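Local coordinates for protein OsmC family peroxiredoxin (Aquifex aeolicus, PDB 2E8E) that probably reduces organic hydroperoxides by thiol chemistry as a peroxiredoxin of the OsmC type, at the interface of chains A and B. Sequence-based numbering; all coordinates share one arbitrary frame. Chains: chain A/B, Hypothetical protein Aq_1549.

Contact 1: the interface of chains A and B. Residues chain A 36, 39-40, 68, 80; chain B 4-6, 20.
A strand-exchange interface joins the two subunits here: B:Val6 and A:Leu68 pair as an antiparallel bridge, which brings strand 3-12 of one chain to strand 63-72 of the other, as is usual in the intertwined dimers of this family. B:Val6 N donates to A:Leu68 O at 3.1 Å, and A:Leu68 N donates to B:Val6 O at the same length. The valine side chain points toward helix 34-56 of chain A, where its CG2 presses tightly on A:Leu39 CB at 3.5 Å and also touches A:Leu68 CB and CD1. Beside it, B:Lys4 crosses A:Tyr80 at about a right angle; its CB lies 3.3 Å from the phenolic OH, and its CG meets the ring edge in plane. The lysine bends at chi2 (-66°), carrying its amine NZ out toward A:Glu36. The two groups, probably of opposite charge, do not touch: B:Lys4 NZ stands 4.7 Å from carboxylate OE2 of A:Glu36, and water 2 bridges them. Water 1 links the same OE2, 2.7 Å away, to B:Glu5 N. One carboxylate oxygen thus holds both waters at the polar margin of an apolar contact. In the fold, strand 3-12 of chain B meets strand 63-72 of chain A at this bridge and passes the first turns of helix 34-56.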
loop_
_atom_site.group_PDB
_atom_site.type_symbol
_atom_site.label_atom_id
_atom_site.label_comp_id
_atom_site.label_asym_id
_atom_site.label_seq_id
_atom_site.Cartn_x
_atom_site.Cartn_y
_atom_site.Cartn_z
ATOM N N GLU A 36 -1.837 -6.435 3.566
ATOM C CA GLU A 36 -1.095 -7.240 2.601
ATOM C C GLU A 36 -0.833 -6.339 1.395
ATOM O O GLU A 36 0.234 -6.407 0.777
ATOM C CB GLU A 36 -1.884 -8.486 2.175
ATOM C CG GLU A 36 -1.853 -9.597 3.211
ATOM C CD GLU A 36 -2.574 -10.858 2.764
ATOM O OE1 GLU A 36 -3.089 -10.896 1.625
ATOM O OE2 GLU A 36 -2.624 -11.814 3.565
ATOM N N LEU A 39 2.241 -4.303 1.743
ATOM C CA LEU A 39 3.457 -5.045 1.414
ATOM C C LEU A 39 3.605 -5.138 -0.104
ATOM O O LEU A 39 4.716 -5.070 -0.635
ATOM C CB LEU A 39 3.430 -6.446 2.033
ATOM C CG LEU A 39 3.505 -6.511 3.562
ATOM C CD1 LEU A 39 3.446 -7.964 3.998
ATOM C CD2 LEU A 39 4.802 -5.868 4.063
ATOM N N VAL A 40 2.491 -5.294 -0.811
ATOM C CA VAL A 40 2.560 -5.358 -2.267
ATOM C C VAL A 40 3.048 -4.015 -2.815
ATOM O O VAL A 40 3.860 -3.973 -3.744
ATOM C CB VAL A 40 1.179 -5.702 -2.899
ATOM C CG1 VAL A 40 1.232 -5.518 -4.414
ATOM C CG2 VAL A 40 0.802 -7.138 -2.567
ATOM N N LEU A 68 8.071 -10.677 0.916
ATOM C CA LEU A 68 7.926 -9.761 2.034
ATOM C C LEU A 68 7.158 -10.409 3.171
ATOM O O LEU A 68 6.136 -11.056 2.957
ATOM C CB LEU A 68 7.210 -8.481 1.601
ATOM C CG LEU A 68 7.925 -7.652 0.532
ATOM C CD1 LEU A 68 7.378 -8.010 -0.850
ATOM C CD2 LEU A 68 7.720 -6.176 0.818
ATOM N N TYR A 80 3.232 -2.809 11.371
ATOM C CA TYR A 80 4.276 -3.818 11.246
ATOM C C TYR A 80 5.458 -3.355 12.092
ATOM O O TYR A 80 6.022 -2.290 11.839
ATOM C CB TYR A 80 4.752 -3.945 9.796
ATOM C CG TYR A 80 3.770 -4.600 8.858
ATOM C CD1 TYR A 80 3.259 -5.869 9.125
ATOM C CD2 TYR A 80 3.380 -3.963 7.681
ATOM C CE1 TYR A 80 2.387 -6.492 8.237
ATOM C CE2 TYR A 80 2.508 -4.571 6.788
ATOM C CZ TYR A 80 2.017 -5.837 7.072
ATOM O OH TYR A 80 1.170 -6.443 6.179
ATOM N N LYS B 4 1.982 -11.335 8.158
ATOM C CA LYS B 4 1.401 -11.184 6.829
ATOM C C LYS B 4 2.545 -11.460 5.863
ATOM O O LYS B 4 3.678 -11.035 6.102
ATOM C CB LYS B 4 0.899 -9.757 6.585
ATOM C CG LYS B 4 -0.266 -9.300 7.447
ATOM C CD LYS B 4 -1.537 -10.076 7.156
ATOM C CE LYS B 4 -2.740 -9.369 7.764
ATOM N NZ LYS B 4 -3.951 -10.228 7.781
ATOM N N GLU B 5 2.249 -12.163 4.777
ATOM C CA GLU B 5 3.256 -12.480 3.779
ATOM C C GLU B 5 2.720 -12.314 2.366
ATOM O O GLU B 5 1.567 -12.625 2.081
ATOM C CB GLU B 5 3.753 -13.922 3.951
ATOM C CG GLU B 5 4.698 -14.140 5.117
ATOM C CD GLU B 5 5.102 -15.597 5.271
ATOM O OE1 GLU B 5 5.339 -16.261 4.240
ATOM O OE2 GLU B 5 5.191 -16.075 6.421
ATOM N N VAL B 6 3.555 -11.791 1.482
ATOM C CA VAL B 6 3.170 -11.644 0.089
ATOM C C VAL B 6 4.396 -12.012 -0.727
ATOM O O VAL B 6 5.520 -11.921 -0.239
ATOM C CB VAL B 6 2.708 -10.206 -0.259
ATOM C CG1 VAL B 6 1.453 -9.853 0.547
ATOM C CG2 VAL B 6 3.823 -9.215 -0.001
ATOM N N THR B 20 -1.276 -12.608 -2.894
ATOM C CA THR B 20 -1.802 -12.273 -1.575
ATOM C C THR B 20 -2.789 -13.371 -1.181
ATOM O O THR B 20 -2.994 -14.324 -1.935
ATOM C CB THR B 20 -2.550 -10.928 -1.593
ATOM O OG1 THR B 20 -3.813 -11.091 -2.249
ATOM C CG2 THR B 20 -1.732 -9.875 -2.345
HETATM O O HOH W 1 -0.577 -13.032 4.783
HETATM O O HOH W 2 -4.537 -11.209 5.326
#

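Contact 2: the interface of chains A and B. Residues chain A 6, 18, 20, 25, 27, 37; chain B 32, 36-37, 39-40.
B:Val40 turns CG1 anti to its backbone N (chi1 170°), which spreads its two methyls against chain A: CG1 toward A:Ser18 and A:Ala27, CG2 toward A:Thr20. In this OsmC-family fold the patch is an apolar helix-on-sheet contact, with helix 34-56 of chain B packed against strands of chain A, and no polar bond crosses it. B:Val40 CG1 touches A:Ser18 CB at 3.6 Å and lies as near to its hydroxyl OG, while B:Val40 CG2 meets the methyl CG2 of A:Thr20 at 3.7 Å, the two side chains crossing at about a right angle. A:Ile25 holds CG1 between its backbone N and carbonyl carbon (chi1 52°), and from there its tip, CD1, reaches B:Leu37 CD2 at 3.8 Å. Its other branch, CG2, faces CD1 of B:Leu32 tip to tip at 4.1 Å. On the opposite flank A:Val6 sets its two methyls on one side of the helix: CG1 rests 3.7 Å from the carbonyl O of B:Glu36, and CG2 repeats, with chains exchanged, its close fit on B:Leu39 CB. An alanine in place of A:Val6 would probably open a gap over the helix, with B:Leu39 CB and the B:Glu36 backbone losing their methyl partners. Carboxylate OE1 of B:Glu36 lies 3.3 Å from A:Thr20 CB, a contact without a hydrogen bond.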
loop_
_atom_site.group_PDB
_atom_site.type_symbol
_atom_site.label_atom_id
_atom_site.label_comp_id
_atom_site.label_asym_id
_atom_site.label_seq_id
_atom_site.Cartn_x
_atom_site.Cartn_y
_atom_site.Cartn_z
ATOM N N VAL A 6 -6.953 8.387 -5.931
ATOM C CA VAL A 6 -7.676 7.130 -5.990
ATOM C C VAL A 6 -9.016 7.384 -5.323
ATOM O O VAL A 6 -9.143 8.292 -4.505
ATOM C CB VAL A 6 -6.934 5.973 -5.273
ATOM C CG1 VAL A 6 -5.596 5.704 -5.971
ATOM C CG2 VAL A 6 -6.733 6.300 -3.809
ATOM N N SER A 18 -11.917 -0.112 -5.362
ATOM C CA SER A 18 -10.928 0.951 -5.406
ATOM C C SER A 18 -10.457 1.282 -6.811
ATOM O O SER A 18 -9.804 0.467 -7.467
ATOM C CB SER A 18 -9.745 0.535 -4.536
ATOM O OG SER A 18 -10.213 0.031 -3.295
ATOM N N THR A 20 -8.243 3.073 -9.570
ATOM C CA THR A 20 -6.890 3.565 -9.807
ATOM C C THR A 20 -6.748 3.817 -11.307
ATOM O O THR A 20 -7.698 3.613 -12.066
ATOM C CB THR A 20 -5.832 2.531 -9.383
ATOM O OG1 THR A 20 -5.799 1.462 -10.336
ATOM C CG2 THR A 20 -6.173 1.956 -8.006
ATOM N N ILE A 25 -9.937 -2.524 -8.121
ATOM C CA ILE A 25 -9.730 -3.751 -7.373
ATOM C C ILE A 25 -10.540 -3.647 -6.096
ATOM O O ILE A 25 -10.865 -2.547 -5.657
ATOM C CB ILE A 25 -8.246 -3.965 -7.000
ATOM C CG1 ILE A 25 -7.692 -2.722 -6.307
ATOM C CG2 ILE A 25 -7.446 -4.294 -8.248
ATOM C CD1 ILE A 25 -6.272 -2.898 -5.799
ATOM N N ALA A 27 -10.734 -4.040 -2.175
ATOM C CA ALA A 27 -9.853 -4.062 -1.019
ATOM C C ALA A 27 -10.666 -3.952 0.258
ATOM O O ALA A 27 -11.525 -3.081 0.383
ATOM C CB ALA A 27 -8.866 -2.908 -1.101
ATOM N N LEU A 37 -1.802 -5.480 1.066
ATOM C CA LEU A 37 -1.636 -4.559 -0.057
ATOM C C LEU A 37 -0.500 -3.571 0.205
ATOM O O LEU A 37 0.166 -3.126 -0.730
ATOM C CB LEU A 37 -2.938 -3.798 -0.349
ATOM C CG LEU A 37 -3.995 -4.614 -1.098
ATOM C CD1 LEU A 37 -5.216 -3.748 -1.379
ATOM C CD2 LEU A 37 -3.397 -5.125 -2.413
ATOM N N LEU B 32 -0.862 -2.076 -11.790
ATOM C CA LEU B 32 -1.320 -1.087 -10.818
ATOM C C LEU B 32 -0.115 -0.282 -10.333
ATOM O O LEU B 32 0.918 -0.853 -9.992
ATOM C CB LEU B 32 -1.986 -1.792 -9.635
ATOM C CG LEU B 32 -3.294 -2.533 -9.932
ATOM C CD1 LEU B 32 -3.496 -3.657 -8.926
ATOM C CD2 LEU B 32 -4.455 -1.543 -9.888
ATOM N N GLU B 36 -0.107 4.488 -6.112
ATOM C CA GLU B 36 -1.563 4.577 -6.082
ATOM C C GLU B 36 -2.048 3.453 -5.168
ATOM O O GLU B 36 -3.014 3.623 -4.416
ATOM C CB GLU B 36 -2.171 4.425 -7.484
ATOM C CG GLU B 36 -2.054 5.684 -8.326
ATOM C CD GLU B 36 -2.715 5.561 -9.689
ATOM O OE1 GLU B 36 -3.300 4.496 -9.990
ATOM O OE2 GLU B 36 -2.643 6.538 -10.461
ATOM N N LEU B 37 -1.370 2.303 -5.218
ATOM C CA LEU B 37 -1.741 1.176 -4.364
ATOM C C LEU B 37 -1.549 1.518 -2.888
ATOM O O LEU B 37 -2.275 1.013 -2.032
ATOM C CB LEU B 37 -0.934 -0.081 -4.722
ATOM C CG LEU B 37 -1.414 -0.804 -5.984
ATOM C CD1 LEU B 37 -0.580 -2.059 -6.211
ATOM C CD2 LEU B 37 -2.891 -1.174 -5.821
ATOM N N LEU B 39 -2.127 4.418 -1.593
ATOM C CA LEU B 39 -3.320 5.182 -1.234
ATOM C C LEU B 39 -4.508 4.233 -1.078
ATOM O O LEU B 39 -5.358 4.427 -0.207
ATOM C CB LEU B 39 -3.626 6.249 -2.290
ATOM C CG LEU B 39 -2.619 7.398 -2.402
ATOM C CD1 LEU B 39 -3.068 8.343 -3.503
ATOM C CD2 LEU B 39 -2.520 8.155 -1.074
ATOM N N VAL B 40 -4.575 3.206 -1.918
ATOM C CA VAL B 40 -5.667 2.246 -1.801
ATOM C C VAL B 40 -5.554 1.504 -0.467
ATOM O O VAL B 40 -6.562 1.267 0.206
ATOM C CB VAL B 40 -5.660 1.214 -2.968
ATOM C CG1 VAL B 40 -6.652 0.089 -2.683
ATOM C CG2 VAL B 40 -6.025 1.906 -4.272
#

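Contact 3: the interface of chains A and B. Residues chain A 35, 38, 79-80, 83, 116, 120; chain B 38, 111-112, 115-116.
Chain A runs extended through A:Ile79 and A:Tyr80 (psi 167° and 119°) as it passes the short helix 111-116 of chain B, from which B:Met115 projects into it. The methionine stretches out as far as its sulfur and then bends at chi3 (76°), which spreads CG, SD and CE over A:Ile79, A:Tyr80 and A:Thr120. B:Met115 CG lies against A:Ile79 CB at 3.6 Å. B:Met115 SD approaches the backbone N of A:Tyr80 at 3.5 Å, a weak N-H to sulfur hydrogen bond, and also touches ring carbon CD2. B:Met115 CE sits among A:Tyr80 CB, A:Thr120 CB and the tip of A:Ile83, 4.1 Å away at CD1. The bent side chain of A:Met35 slides past B:Val112 in the opposite direction, with A:Met35 SD 3.6 Å from B:Val112 CG2. Its methyl CE caps one face of the A:Tyr80 ring over the centre, and A:Tyr80 OH donates to A:Met35 O at 2.7 Å from well above the carbonyl plane; together they probably hold the ring's orientation beside B:Met115. Like meets like where A:Leu38 CD1 and B:Leu38 CD1 lie side by side at 3.6 Å, and the CG1 methyls of A:Val116 and B:Val116 press closely at 3.4 Å. The patch gives the dimer an apolar centre and seats helix 111-116, which follows Cys110, against the partner; Cys110 can form a disulfide with Cys45, absent from this reduced form.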
loop_
_atom_site.group_PDB
_atom_site.type_symbol
_atom_site.label_atom_id
_atom_site.label_comp_id
_atom_site.label_asym_id
_atom_site.label_seq_id
_atom_site.Cartn_x
_atom_site.Cartn_y
_atom_site.Cartn_z
ATOM N N MET A 35 -3.431 -4.489 4.705
ATOM C CA MET A 35 -2.048 -4.582 5.148
ATOM C C MET A 35 -1.212 -5.454 4.212
ATOM O O MET A 35 -0.007 -5.239 4.073
ATOM C CB MET A 35 -1.986 -5.069 6.595
ATOM C CG MET A 35 -2.213 -3.923 7.602
ATOM S SD MET A 35 -0.819 -2.742 7.755
ATOM C CE MET A 35 0.061 -3.548 9.089
ATOM N N LEU A 38 -0.273 -3.223 1.468
ATOM C CA LEU A 38 0.830 -2.315 1.772
ATOM C C LEU A 38 2.137 -3.020 1.406
ATOM O O LEU A 38 3.041 -2.412 0.826
ATOM C CB LEU A 38 0.841 -1.928 3.261
ATOM C CG LEU A 38 2.097 -1.162 3.713
ATOM C CD1 LEU A 38 2.227 0.127 2.902
ATOM C CD2 LEU A 38 2.017 -0.843 5.200
ATOM N N ILE A 79 0.489 -1.860 13.583
ATOM C CA ILE A 79 1.455 -1.617 12.521
ATOM C C ILE A 79 2.467 -2.757 12.456
ATOM O O ILE A 79 2.554 -3.578 13.367
ATOM C CB ILE A 79 2.250 -0.321 12.785
ATOM C CG1 ILE A 79 3.014 -0.447 14.109
ATOM C CG2 ILE A 79 1.310 0.881 12.821
ATOM C CD1 ILE A 79 3.917 0.725 14.422
ATOM N N TYR A 80 3.232 -2.809 11.371
ATOM C CA TYR A 80 4.276 -3.818 11.246
ATOM C C TYR A 80 5.458 -3.355 12.092
ATOM O O TYR A 80 6.022 -2.290 11.839
ATOM C CB TYR A 80 4.752 -3.945 9.796
ATOM C CG TYR A 80 3.770 -4.600 8.858
ATOM C CD1 TYR A 80 3.259 -5.869 9.125
ATOM C CD2 TYR A 80 3.380 -3.963 7.681
ATOM C CE1 TYR A 80 2.387 -6.492 8.237
ATOM C CE2 TYR A 80 2.508 -4.571 6.788
ATOM C CZ TYR A 80 2.017 -5.837 7.072
ATOM O OH TYR A 80 1.170 -6.443 6.179
ATOM N N ILE A 83 9.541 -5.689 9.081
ATOM C CA ILE A 83 9.231 -6.053 7.706
ATOM C C ILE A 83 10.494 -6.648 7.112
ATOM O O ILE A 83 11.534 -5.990 7.074
ATOM C CB ILE A 83 8.827 -4.839 6.840
ATOM C CG1 ILE A 83 7.562 -4.185 7.399
ATOM C CG2 ILE A 83 8.589 -5.302 5.395
ATOM C CD1 ILE A 83 7.068 -3.012 6.582
ATOM N N VAL A 116 7.342 4.428 5.209
ATOM C CA VAL A 116 7.080 3.611 6.392
ATOM C C VAL A 116 8.336 3.258 7.171
ATOM O O VAL A 116 8.260 2.806 8.313
ATOM C CB VAL A 116 6.335 2.305 6.023
ATOM C CG1 VAL A 116 5.040 2.638 5.302
ATOM C CG2 VAL A 116 7.219 1.414 5.167
ATOM N N THR A 120 9.152 1.300 11.409
ATOM C CA THR A 120 9.357 -0.147 11.502
ATOM C C THR A 120 10.820 -0.587 11.385
ATOM O O THR A 120 11.680 0.182 10.948
ATOM C CB THR A 120 8.541 -0.870 10.404
ATOM O OG1 THR A 120 8.516 -2.276 10.662
ATOM C CG2 THR A 120 9.165 -0.631 9.034
ATOM N N LEU B 38 -0.576 2.372 -2.580
ATOM C CA LEU B 38 -0.382 2.763 -1.186
ATOM C C LEU B 38 -1.624 3.533 -0.735
ATOM O O LEU B 38 -2.124 3.331 0.376
ATOM C CB LEU B 38 0.870 3.642 -1.021
ATOM C CG LEU B 38 1.021 4.285 0.368
ATOM C CD1 LEU B 38 1.084 3.189 1.433
ATOM C CD2 LEU B 38 2.277 5.144 0.422
ATOM N N SER B 111 -3.928 0.757 10.819
ATOM C CA SER B 111 -2.534 0.330 10.825
ATOM C C SER B 111 -1.697 0.918 9.692
ATOM O O SER B 111 -0.584 1.394 9.923
ATOM C CB SER B 111 -2.450 -1.201 10.772
ATOM O OG SER B 111 -3.045 -1.786 11.921
ATOM N N VAL B 112 -2.224 0.882 8.472
ATOM C CA VAL B 112 -1.490 1.409 7.324
ATOM C C VAL B 112 -1.199 2.900 7.491
ATOM O O VAL B 112 -0.063 3.345 7.327
ATOM C CB VAL B 112 -2.276 1.192 6.001
ATOM C CG1 VAL B 112 -1.506 1.799 4.829
ATOM C CG2 VAL B 112 -2.514 -0.303 5.768
ATOM N N MET B 115 1.562 3.952 9.930
ATOM C CA MET B 115 2.931 3.746 9.469
ATOM C C MET B 115 3.509 4.862 8.606
ATOM O O MET B 115 4.723 5.065 8.593
ATOM C CB MET B 115 3.041 2.412 8.726
ATOM C CG MET B 115 2.919 1.198 9.644
ATOM S SD MET B 115 3.323 -0.368 8.845
ATOM C CE MET B 115 5.063 -0.262 8.799
ATOM N N VAL B 116 2.663 5.594 7.891
ATOM C CA VAL B 116 3.177 6.663 7.038
ATOM C C VAL B 116 2.955 8.053 7.613
ATOM O O VAL B 116 3.551 9.025 7.152
ATOM C CB VAL B 116 2.557 6.603 5.621
ATOM C CG1 VAL B 116 2.827 5.243 4.999
ATOM C CG2 VAL B 116 1.066 6.885 5.681
#

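Contact 1 and contact 3 are neighbours, their C-alpha centres about 10 Å apart, and A:Tyr80 belongs to both: its hydroxyl and CE1 side meet B:Lys4 in contact 1, while its backbone N and CD2 meet B:Met115 in contact 3. Contact 2 lies about 15 Å from each. Helix 34-56 runs through all three, and because the interface is two-fold symmetric, contact 2 includes the chain-exchanged twins of several pairs in contact 1. Exchanged strands, helix packing and axial core probably form one connected interface, which suggests that the dimer is an integral part of the fold and probably the functional unit.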